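Local coordinates for protein alpha-L-rhamnosidase (Aspergillus terreus, PDB 6GSZ) that probably hydrolyses terminal non-reducing alpha-L-rhamnose residues in alpha-L-rhamnosides, and carries N-linked glycans and calcium, at residues R565-R573 against L636-W644; E654-L663 against A677-N688. All coordinates share one frame; numbering follows the deposited sequence. Where two conformers were deposited one is given.

In the fold
Both contacts belong to the six-hairpin glycosidase domain, whose catalytic core in this family is an (alpha/alpha)6 barrel, and they follow one another along the chain without nesting or crossing. After helix 545-562 the chain enters the loop 565-573, passes through helix 598-619 and returns along helix 623-644, where interaction 1 closes a long excursion by laying loop against helix. A short connection then leads into helix 656-664. Interaction 2 closes a tighter loop, pairing that helix with helix 671-687, the next in sequence. The two centres lie about 22 Å apart, yet they meet where Phe640 CE1 packs 4.2 Å from Pro662 CB.

Interaction 1: R565-R573 against L636-W644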
loop_
_atom_site.group_PDB
_atom_site.type_symbol
_atom_site.label_atom_id
_atom_site.label_comp_id
_atom_site.label_asym_id
_atom_site.label_seq_id
_atom_site.Cartn_x
_atom_site.Cartn_y
_atom_site.Cartn_z
ATOM N N ARG A 565 -13.015 23.238 17.071
ATOM C CA ARG A 565 -14.124 23.946 16.471
ATOM C C ARG A 565 -14.252 25.385 17.007
ATOM O O ARG A 565 -13.859 25.697 18.137
ATOM C CB ARG A 565 -15.445 23.249 16.717
ATOM C CG ARG A 565 -15.488 21.870 16.066
ATOM C CD ARG A 565 -16.729 21.116 16.367
ATOM N NE ARG A 565 -16.655 19.748 15.914
ATOM C CZ ARG A 565 -17.400 19.203 14.952
ATOM N NH1 ARG A 565 -18.202 19.950 14.200
ATOM N NH2 ARG A 565 -17.335 17.900 14.758
ATOM N N ASN A 566 -14.827 26.234 16.155
ATOM C CA ASN A 566 -15.271 27.573 16.533
ATOM C C ASN A 566 -16.652 27.480 17.214
ATOM O O ASN A 566 -17.197 26.375 17.442
ATOM C CB ASN A 566 -15.193 28.541 15.350
ATOM C CG ASN A 566 -16.307 28.406 14.331
ATOM O OD1 ASN A 566 -17.141 27.506 14.452
ATOM N ND2 ASN A 566 -16.293 29.289 13.318
ATOM N N ASP A 567 -17.205 28.652 17.559
ATOM C CA ASP A 567 -18.426 28.708 18.347
ATOM C C ASP A 567 -19.637 28.126 17.609
ATOM O O ASP A 567 -20.590 27.789 18.262
ATOM C CB ASP A 567 -18.738 30.154 18.751
ATOM C CG ASP A 567 -18.847 31.164 17.593
ATOM O OD1 ASP A 567 -18.619 30.788 16.388
ATOM O OD2 ASP A 567 -19.162 32.346 17.883
ATOM N N VAL A 568 -19.640 28.078 16.277
ATOM C CA VAL A 568 -20.803 27.529 15.539
ATOM C C VAL A 568 -20.509 26.113 15.019
ATOM O O VAL A 568 -21.285 25.560 14.296
ATOM C CB VAL A 568 -21.233 28.449 14.383
ATOM C CG1 VAL A 568 -21.689 29.811 14.890
ATOM C CG2 VAL A 568 -20.158 28.602 13.313
ATOM N N GLY A 569 -19.373 25.531 15.380
ATOM C CA GLY A 569 -19.100 24.130 15.078
ATOM C C GLY A 569 -18.225 23.872 13.854
ATOM O O GLY A 569 -17.986 22.682 13.538
ATOM N N LEU A 570 -17.822 24.925 13.127
ATOM C CA LEU A 570 -16.883 24.776 12.033
ATOM C C LEU A 570 -15.466 24.761 12.634
ATOM O O LEU A 570 -15.326 24.742 13.855
ATOM C CB LEU A 570 -17.092 25.867 10.976
ATOM C CG LEU A 570 -18.446 25.824 10.251
ATOM C CD1 LEU A 570 -18.582 27.026 9.317
ATOM C CD2 LEU A 570 -18.625 24.508 9.488
ATOM N N TRP A 571 -14.457 24.718 11.781
ATOM C CA TRP A 571 -13.103 24.709 12.265
ATOM C C TRP A 571 -12.753 26.027 12.964
ATOM O O TRP A 571 -13.067 27.104 12.508
ATOM C CB TRP A 571 -12.118 24.452 11.136
ATOM C CG TRP A 571 -11.839 23.013 10.822
ATOM C CD1 TRP A 571 -12.414 22.244 9.861
ATOM C CD2 TRP A 571 -10.903 22.155 11.482
ATOM N NE1 TRP A 571 -11.922 20.983 9.867
ATOM C CE2 TRP A 571 -10.961 20.895 10.842
ATOM C CE3 TRP A 571 -9.972 22.343 12.510
ATOM C CZ2 TRP A 571 -10.142 19.832 11.217
ATOM C CZ3 TRP A 571 -9.186 21.285 12.900
ATOM C CH2 TRP A 571 -9.258 20.050 12.249
ATOM N N ASP A 572 -11.969 25.890 14.032
ATOM C CA ASP A 572 -11.335 27.031 14.688
ATOM C C ASP A 572 -10.374 27.691 13.687
ATOM O O ASP A 572 -9.532 27.017 13.073
ATOM C CB ASP A 572 -10.628 26.543 15.953
ATOM C CG ASP A 572 -9.814 27.571 16.711
ATOM O OD1 ASP A 572 -9.170 28.418 16.081
ATOM O OD2 ASP A 572 -9.815 27.449 17.923
ATOM N N ARG A 573 -10.555 28.997 13.473
ATOM C CA ARG A 573 -9.837 29.708 12.409
ATOM C C ARG A 573 -8.424 30.137 12.847
ATOM O O ARG A 573 -7.789 30.904 12.117
ATOM C CB ARG A 573 -10.669 30.878 11.871
ATOM C CG ARG A 573 -11.815 30.460 10.949
ATOM C CD ARG A 573 -13.083 30.126 11.661
ATOM N NE ARG A 573 -14.159 30.165 10.674
ATOM C CZ ARG A 573 -14.575 29.136 9.931
ATOM N NH1 ARG A 573 -14.008 27.946 10.059
ATOM N NH2 ARG A 573 -15.575 29.318 9.061
ATOM N N LEU A 636 -24.406 22.328 10.090
ATOM C CA LEU A 636 -23.124 22.843 9.658
ATOM C C LEU A 636 -23.087 23.189 8.170
ATOM O O LEU A 636 -22.291 24.017 7.754
ATOM C CB LEU A 636 -22.000 21.870 10.003
ATOM C CG LEU A 636 -21.773 21.628 11.488
ATOM C CD1 LEU A 636 -20.640 20.633 11.674
ATOM C CD2 LEU A 636 -21.433 22.922 12.189
ATOM N N THR A 637 -23.982 22.594 7.367
ATOM C CA THR A 637 -24.097 22.988 5.995
ATOM C C THR A 637 -24.556 24.468 5.929
ATOM O O THR A 637 -24.025 25.270 5.148
ATOM C CB THR A 637 -25.046 22.071 5.228
ATOM O OG1 THR A 637 -24.498 20.761 5.071
ATOM C CG2 THR A 637 -25.333 22.638 3.863
ATOM N N LYS A 638 -25.534 24.824 6.773
ATOM C CA LYS A 638 -25.993 26.227 6.903
ATOM C C LYS A 638 -24.824 27.136 7.318
ATOM O O LYS A 638 -24.615 28.206 6.718
ATOM C CB LYS A 638 -27.182 26.359 7.866
ATOM C CG LYS A 638 -27.670 27.782 8.132
ATOM C CD LYS A 638 -28.786 27.879 9.180
ATOM C CE LYS A 638 -29.194 29.311 9.460
ATOM N NZ LYS A 638 -30.640 29.418 9.773
ATOM N N GLU A 639 -24.018 26.677 8.296
ATOM C CA GLU A 639 -22.861 27.489 8.750
ATOM C C GLU A 639 -21.801 27.611 7.636
ATOM O O GLU A 639 -21.220 28.684 7.450
ATOM C CB GLU A 639 -22.257 26.925 10.031
ATOM C CG GLU A 639 -23.176 26.915 11.209
ATOM C CD GLU A 639 -23.725 28.281 11.604
ATOM O OE1 GLU A 639 -23.048 29.318 11.318
ATOM O OE2 GLU A 639 -24.812 28.317 12.241
ATOM N N PHE A 640 -21.569 26.542 6.871
ATOM C CA PHE A 640 -20.668 26.569 5.719
ATOM C C PHE A 640 -21.093 27.644 4.723
ATOM O O PHE A 640 -20.274 28.449 4.233
ATOM C CB PHE A 640 -20.512 25.199 5.059
ATOM C CG PHE A 640 -19.554 25.214 3.901
ATOM C CD1 PHE A 640 -19.979 25.575 2.635
ATOM C CD2 PHE A 640 -18.214 24.879 4.068
ATOM C CE1 PHE A 640 -19.100 25.627 1.576
ATOM C CE2 PHE A 640 -17.343 24.950 3.003
ATOM C CZ PHE A 640 -17.768 25.346 1.776
ATOM N N GLN A 641 -22.392 27.639 4.403
ATOM C CA GLN A 641 -22.975 28.609 3.468
ATOM C C GLN A 641 -22.784 30.041 3.984
ATOM O O GLN A 641 -22.321 30.921 3.232
ATOM C CB GLN A 641 -24.446 28.271 3.232
ATOM C CG GLN A 641 -24.622 26.964 2.468
ATOM C CD GLN A 641 -26.027 26.417 2.529
ATOM O OE1 GLN A 641 -26.903 26.985 3.182
ATOM N NE2 GLN A 641 -26.212 25.271 1.892
ATOM N N LYS A 642 -23.114 30.266 5.258
ATOM C CA LYS A 642 -22.960 31.591 5.845
ATOM C C LYS A 642 -21.514 32.081 5.746
ATOM O O LYS A 642 -21.278 33.263 5.510
ATOM C CB LYS A 642 -23.416 31.596 7.304
ATOM C CG LYS A 642 -24.922 31.506 7.481
ATOM C CD LYS A 642 -25.372 31.093 8.865
ATOM C CE LYS A 642 -25.089 32.118 9.932
ATOM N NZ LYS A 642 -25.654 31.657 11.230
ATOM N N ALA A 643 -20.561 31.171 5.978
ATOM C CA ALA A 643 -19.164 31.558 6.019
ATOM C C ALA A 643 -18.553 31.784 4.623
ATOM O O ALA A 643 -17.719 32.697 4.466
ATOM C CB ALA A 643 -18.381 30.516 6.778
ATOM N N TRP A 644 -18.924 30.961 3.626
ATOM C CA TRP A 644 -18.132 30.800 2.413
ATOM C C TRP A 644 -18.890 31.006 1.101
ATOM O O TRP A 644 -18.253 31.056 0.051
ATOM C CB TRP A 644 -17.459 29.416 2.395
ATOM C CG TRP A 644 -16.590 29.183 3.595
ATOM C CD1 TRP A 644 -16.771 28.219 4.537
ATOM C CD2 TRP A 644 -15.431 29.944 4.016
ATOM N NE1 TRP A 644 -15.793 28.285 5.484
ATOM C CE2 TRP A 644 -14.982 29.355 5.219
ATOM C CE3 TRP A 644 -14.751 31.071 3.527
ATOM C CZ2 TRP A 644 -13.853 29.802 5.899
ATOM C CZ3 TRP A 644 -13.633 31.516 4.204
ATOM C CH2 TRP A 644 -13.224 30.920 5.395
#
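Leu570 pushes its isobutyl end against the last turns of helix 623-644, and this is the tight, buried part of the contact. CD1 lies 3.7 Å from Glu639 CB and also touches the Glu639 carbonyl, while CD2 faces Leu636 CD2 at 4.2 Å. Leu636 uses both methyls: CD1 meets the edge of the Arg565 guanidinium, 3.6 Å from NH1, while CD2, already against Leu570, also comes 3.4 Å from Val568 O.

The loop brings these groups together through a type I turn, Asn566 to Gly569, closed by Gly569 with its positive phi of 99°. Asn566 OD1 accepts from Val568 N in an Asx turn, and Arg565 NH1 donates to Gly569 O (2.8 Å), in the carbonyl plane. Leu636 CD2 lies against that oxygen too.

The solvent side is more exposed rather than more distant. Val568 rests its CB and methyls on the carboxylate end of Glu639, with CG2 3.6 Å from OE1; Glu639 is bent at chi2 (-58°), and OE1 also forms a salt bridge with Lys642. Farther along, Trp644 CZ2 sits over one face of the Arg573 guanidinium, 3.6 Å from NH2, the two planes 51° apart, with Ala643 CB at the guanidinium edge.

Asp603 of helix 598-619 ties this end together, taking Arg573 NH2 and Trp644 NE1 on OD2 and Trp571 N on OD1. That helix also touches Leu570 and Thr637, so it packs against loop and helix alike.

Interaction 2: E654-L663 against A677-N688; sequences ETQTGLALPL and AAKRLVNIIKQN
Leu659 and Leu681 interlock as knobs into holes between helix segments 656-663 and 677-687, nearly antiparallel at 151° with axes 9.6 Å apart. Leu659 enters the hole formed by Ala677, Arg680, Leu681 and Ile684; its CD1 presses on Ile684 CD1 at 3.4 Å, tighter than usual for two methyls. Leu681 fits among Gln656, Leu659, Ala660 and Leu663, its CD1 3.8 Å from Gln656 CA. Leu663 extends the row, CD2 lying 4.0 Å from Ala677 CB.

Outside this apolar layer, Arg680 grips Glu654 side-on: NE donates to OE1 (2.8 Å, 166°) and NH2 to OE2 (2.9 Å). Each oxygen is met on its syn side but from out of the carboxylate plane, while OE1 lies in the guanidinium plane. Met651 N also binds OE2, and Gly649 O accepts from Arg680 NH2, so the preceding loop helps set both partners. Thr655 OG1 caps the helix start by accepting from Gly658 N. Next to the cap, Gln656 lays its chain across Ile685, CD to CG1 3.9 Å; OE1 accepts from Gly693 N and NE2 donates to Lys691 O, which also takes Asn688 ND2.

A buried hydrocarbon seam is thus edged by paired charges that probably help fix Glu654, just before the N-cap, against the second helix.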
loop_
_atom_site.group_PDB
_atom_site.type_symbol
_atom_site.label_atom_id
_atom_site.label_comp_id
_atom_site.label_asym_id
_atom_site.label_seq_id
_atom_site.Cartn_x
_atom_site.Cartn_y
_atom_site.Cartn_z
ATOM N N GLU A 654 -13.289 31.707 -6.008
ATOM C CA GLU A 654 -13.745 31.054 -7.234
ATOM C C GLU A 654 -12.545 30.433 -7.966
ATOM O O GLU A 654 -12.046 30.931 -8.952
ATOM C CB GLU A 654 -14.494 32.062 -8.105
ATOM C CG GLU A 654 -15.873 32.441 -7.583
ATOM C CD GLU A 654 -17.013 31.547 -8.072
ATOM O OE1 GLU A 654 -17.058 31.302 -9.275
ATOM O OE2 GLU A 654 -17.815 31.050 -7.202
ATOM N N THR A 655 -12.090 29.320 -7.397
ATOM C CA THR A 655 -10.949 28.544 -7.828
ATOM C C THR A 655 -11.406 27.115 -8.100
ATOM O O THR A 655 -12.531 26.727 -7.755
ATOM C CB THR A 655 -9.881 28.520 -6.737
ATOM O OG1 THR A 655 -10.436 27.913 -5.555
ATOM C CG2 THR A 655 -9.370 29.912 -6.418
ATOM N N GLN A 656 -10.562 26.340 -8.766
ATOM C CA GLN A 656 -10.912 24.974 -9.055
ATOM C C GLN A 656 -11.275 24.242 -7.760
ATOM O O GLN A 656 -12.291 23.549 -7.714
ATOM C CB GLN A 656 -9.821 24.283 -9.857
ATOM C CG GLN A 656 -9.707 24.817 -11.271
ATOM C CD GLN A 656 -8.712 24.052 -12.106
ATOM O OE1 GLN A 656 -8.452 22.864 -11.872
ATOM N NE2 GLN A 656 -8.133 24.756 -13.079
ATOM N N THR A 657 -10.419 24.331 -6.730
ATOM C CA THR A 657 -10.732 23.642 -5.470
ATOM C C THR A 657 -11.926 24.288 -4.742
ATOM O O THR A 657 -12.774 23.576 -4.169
ATOM C CB THR A 657 -9.500 23.588 -4.567
ATOM O OG1 THR A 657 -8.540 22.784 -5.247
ATOM C CG2 THR A 657 -9.786 23.026 -3.198
ATOM N N GLY A 658 -11.971 25.620 -4.726
ATOM C CA GLY A 658 -13.022 26.333 -4.024
ATOM C C GLY A 658 -14.436 26.043 -4.536
ATOM O O GLY A 658 -15.380 26.040 -3.725
ATOM N N LEU A 659 -14.543 25.746 -5.836
ATOM C CA LEU A 659 -15.800 25.315 -6.420
ATOM C C LEU A 659 -15.964 23.794 -6.312
ATOM O O LEU A 659 -17.048 23.298 -6.069
ATOM C CB LEU A 659 -15.855 25.770 -7.873
ATOM C CG LEU A 659 -16.157 27.254 -8.042
ATOM C CD1 LEU A 659 -15.612 27.740 -9.360
ATOM C CD2 LEU A 659 -17.641 27.527 -7.912
ATOM N N ALA A 660 -14.911 23.020 -6.595
ATOM C CA ALA A 660 -15.076 21.558 -6.691
ATOM C C ALA A 660 -15.550 20.976 -5.351
ATOM O O ALA A 660 -16.392 20.073 -5.297
ATOM C CB ALA A 660 -13.805 20.895 -7.139
ATOM N N LEU A 661 -14.991 21.455 -4.236
ATOM C CA LEU A 661 -15.369 20.856 -2.938
ATOM C C LEU A 661 -16.851 21.018 -2.607
ATOM O O LEU A 661 -17.499 19.998 -2.293
ATOM C CB LEU A 661 -14.456 21.349 -1.816
ATOM C CG LEU A 661 -12.977 21.052 -1.978
ATOM C CD1 LEU A 661 -12.193 21.567 -0.786
ATOM C CD2 LEU A 661 -12.733 19.560 -2.175
ATOM N N PRO A 662 -17.429 22.243 -2.603
ATOM C CA PRO A 662 -18.858 22.322 -2.321
ATOM C C PRO A 662 -19.746 21.639 -3.381
ATOM O O PRO A 662 -20.811 21.185 -3.037
ATOM C CB PRO A 662 -19.098 23.831 -2.203
ATOM C CG PRO A 662 -18.019 24.431 -3.073
ATOM C CD PRO A 662 -16.809 23.573 -2.796
ATOM N N LEU A 663 -19.276 21.517 -4.623
ATOM C CA LEU A 663 -20.006 20.764 -5.619
ATOM C C LEU A 663 -20.008 19.273 -5.280
ATOM O O LEU A 663 -21.055 18.626 -5.277
ATOM C CB LEU A 663 -19.418 21.012 -7.007
ATOM C CG LEU A 663 -19.739 22.390 -7.598
ATOM C CD1 LEU A 663 -18.903 22.636 -8.849
ATOM C CD2 LEU A 663 -21.221 22.511 -7.906
ATOM N N ALA A 677 -22.792 26.972 -10.272
ATOM C CA ALA A 677 -21.376 26.846 -9.828
ATOM C C ALA A 677 -20.599 25.875 -10.736
ATOM O O ALA A 677 -19.428 26.128 -11.102
ATOM C CB ALA A 677 -21.376 26.450 -8.383
ATOM N N ALA A 678 -21.222 24.767 -11.125
ATOM C CA ALA A 678 -20.577 23.780 -12.057
ATOM C C ALA A 678 -20.208 24.459 -13.377
ATOM O O ALA A 678 -19.130 24.248 -13.928
ATOM C CB ALA A 678 -21.411 22.545 -12.271
ATOM N N LYS A 679 -21.127 25.257 -13.930
ATOM C CA LYS A 679 -20.802 25.962 -15.182
ATOM C C LYS A 679 -19.663 26.985 -14.969
ATOM O O LYS A 679 -18.817 27.164 -15.876
ATOM C CB LYS A 679 -22.067 26.590 -15.766
ATOM C CG LYS A 679 -23.124 25.605 -16.240
ATOM C CD LYS A 679 -22.660 24.783 -17.400
ATOM C CE LYS A 679 -23.743 23.916 -18.003
ATOM N NZ LYS A 679 -23.145 23.078 -19.077
ATOM N N ARG A 680 -19.625 27.655 -13.814
ATOM C CA ARG A 680 -18.523 28.574 -13.541
ATOM C C ARG A 680 -17.198 27.827 -13.391
ATOM O O ARG A 680 -16.169 28.335 -13.849
ATOM C CB ARG A 680 -18.767 29.403 -12.279
ATOM C CG ARG A 680 -19.932 30.360 -12.417
ATOM C CD ARG A 680 -19.900 31.486 -11.407
ATOM N NE ARG A 680 -19.783 31.045 -10.034
ATOM C CZ ARG A 680 -20.740 30.555 -9.272
ATOM N NH1 ARG A 680 -21.990 30.499 -9.734
ATOM N NH2 ARG A 680 -20.433 30.090 -8.065
ATOM N N LEU A 681 -17.241 26.622 -12.803
ATOM C CA LEU A 681 -16.029 25.794 -12.688
ATOM C C LEU A 681 -15.470 25.488 -14.087
ATOM O O LEU A 681 -14.251 25.632 -14.370
ATOM C CB LEU A 681 -16.326 24.520 -11.878
ATOM C CG LEU A 681 -15.158 23.529 -11.805
ATOM C CD1 LEU A 681 -13.855 24.146 -11.247
ATOM C CD2 LEU A 681 -15.564 22.313 -10.943
ATOM N N VAL A 682 -16.354 25.062 -14.989
ATOM C CA VAL A 682 -15.943 24.717 -16.368
ATOM C C VAL A 682 -15.347 25.961 -17.049
ATOM O O VAL A 682 -14.346 25.835 -17.771
ATOM C CB VAL A 682 -17.113 24.145 -17.183
ATOM C CG1 VAL A 682 -16.773 24.049 -18.667
ATOM C CG2 VAL A 682 -17.544 22.794 -16.644
ATOM N N ASN A 683 -15.949 27.134 -16.821
ATOM C CA ASN A 683 -15.473 28.376 -17.416
ATOM C C ASN A 683 -14.067 28.720 -16.904
ATOM O O ASN A 683 -13.218 29.092 -17.735
ATOM C CB ASN A 683 -16.445 29.529 -17.163
ATOM C CG ASN A 683 -16.033 30.792 -17.886
ATOM O OD1 ASN A 683 -15.946 30.795 -19.109
ATOM N ND2 ASN A 683 -15.744 31.844 -17.143
ATOM N N ILE A 684 -13.837 28.601 -15.585
ATOM C CA ILE A 684 -12.504 28.873 -14.981
ATOM C C ILE A 684 -11.458 27.921 -15.583
ATOM O O ILE A 684 -10.345 28.362 -15.895
ATOM C CB ILE A 684 -12.562 28.756 -13.441
ATOM C CG1 ILE A 684 -13.228 29.989 -12.827
ATOM C CG2 ILE A 684 -11.176 28.505 -12.862
ATOM C CD1 ILE A 684 -13.963 29.708 -11.525
ATOM N N ILE A 685 -11.823 26.643 -15.740
ATOM C CA ILE A 685 -10.931 25.647 -16.318
ATOM C C ILE A 685 -10.589 26.020 -17.769
ATOM O O ILE A 685 -9.438 25.968 -18.182
ATOM C CB ILE A 685 -11.548 24.249 -16.179
ATOM C CG1 ILE A 685 -11.571 23.822 -14.707
ATOM C CG2 ILE A 685 -10.858 23.247 -17.080
ATOM C CD1 ILE A 685 -12.483 22.624 -14.416
ATOM N N LYS A 686 -11.614 26.391 -18.540
ATOM C CA LYS A 686 -11.437 26.753 -19.958
ATOM C C LYS A 686 -10.533 27.990 -20.092
ATOM O O LYS A 686 -9.645 28.023 -20.973
ATOM C CB LYS A 686 -12.801 26.902 -20.646
ATOM C CG LYS A 686 -12.754 27.356 -22.092
ATOM C CD LYS A 686 -14.134 27.534 -22.717
ATOM C CE LYS A 686 -14.032 28.064 -24.142
ATOM N NZ LYS A 686 -15.314 27.987 -24.889
ATOM N N GLN A 687 -10.729 28.982 -19.221
ATOM C CA GLN A 687 -9.951 30.219 -19.261
ATOM C C GLN A 687 -8.504 29.949 -18.827
ATOM O O GLN A 687 -7.626 30.674 -19.204
ATOM C CB GLN A 687 -10.633 31.311 -18.437
ATOM C CG GLN A 687 -11.973 31.755 -19.016
ATOM C CD GLN A 687 -11.968 32.076 -20.497
ATOM O OE1 GLN A 687 -12.749 31.527 -21.290
ATOM N NE2 GLN A 687 -11.085 32.985 -20.888
ATOM N N ASN A 688 -8.281 28.845 -18.108
ATOM C CA ASN A 688 -6.938 28.410 -17.732
ATOM C C ASN A 688 -6.329 27.455 -18.758
ATOM O O ASN A 688 -5.359 26.767 -18.447
ATOM C CB ASN A 688 -7.000 27.714 -16.367
ATOM C CG ASN A 688 -5.676 27.718 -15.631
ATOM O OD1 ASN A 688 -5.016 28.753 -15.603
ATOM N ND2 ASN A 688 -5.308 26.599 -15.004
#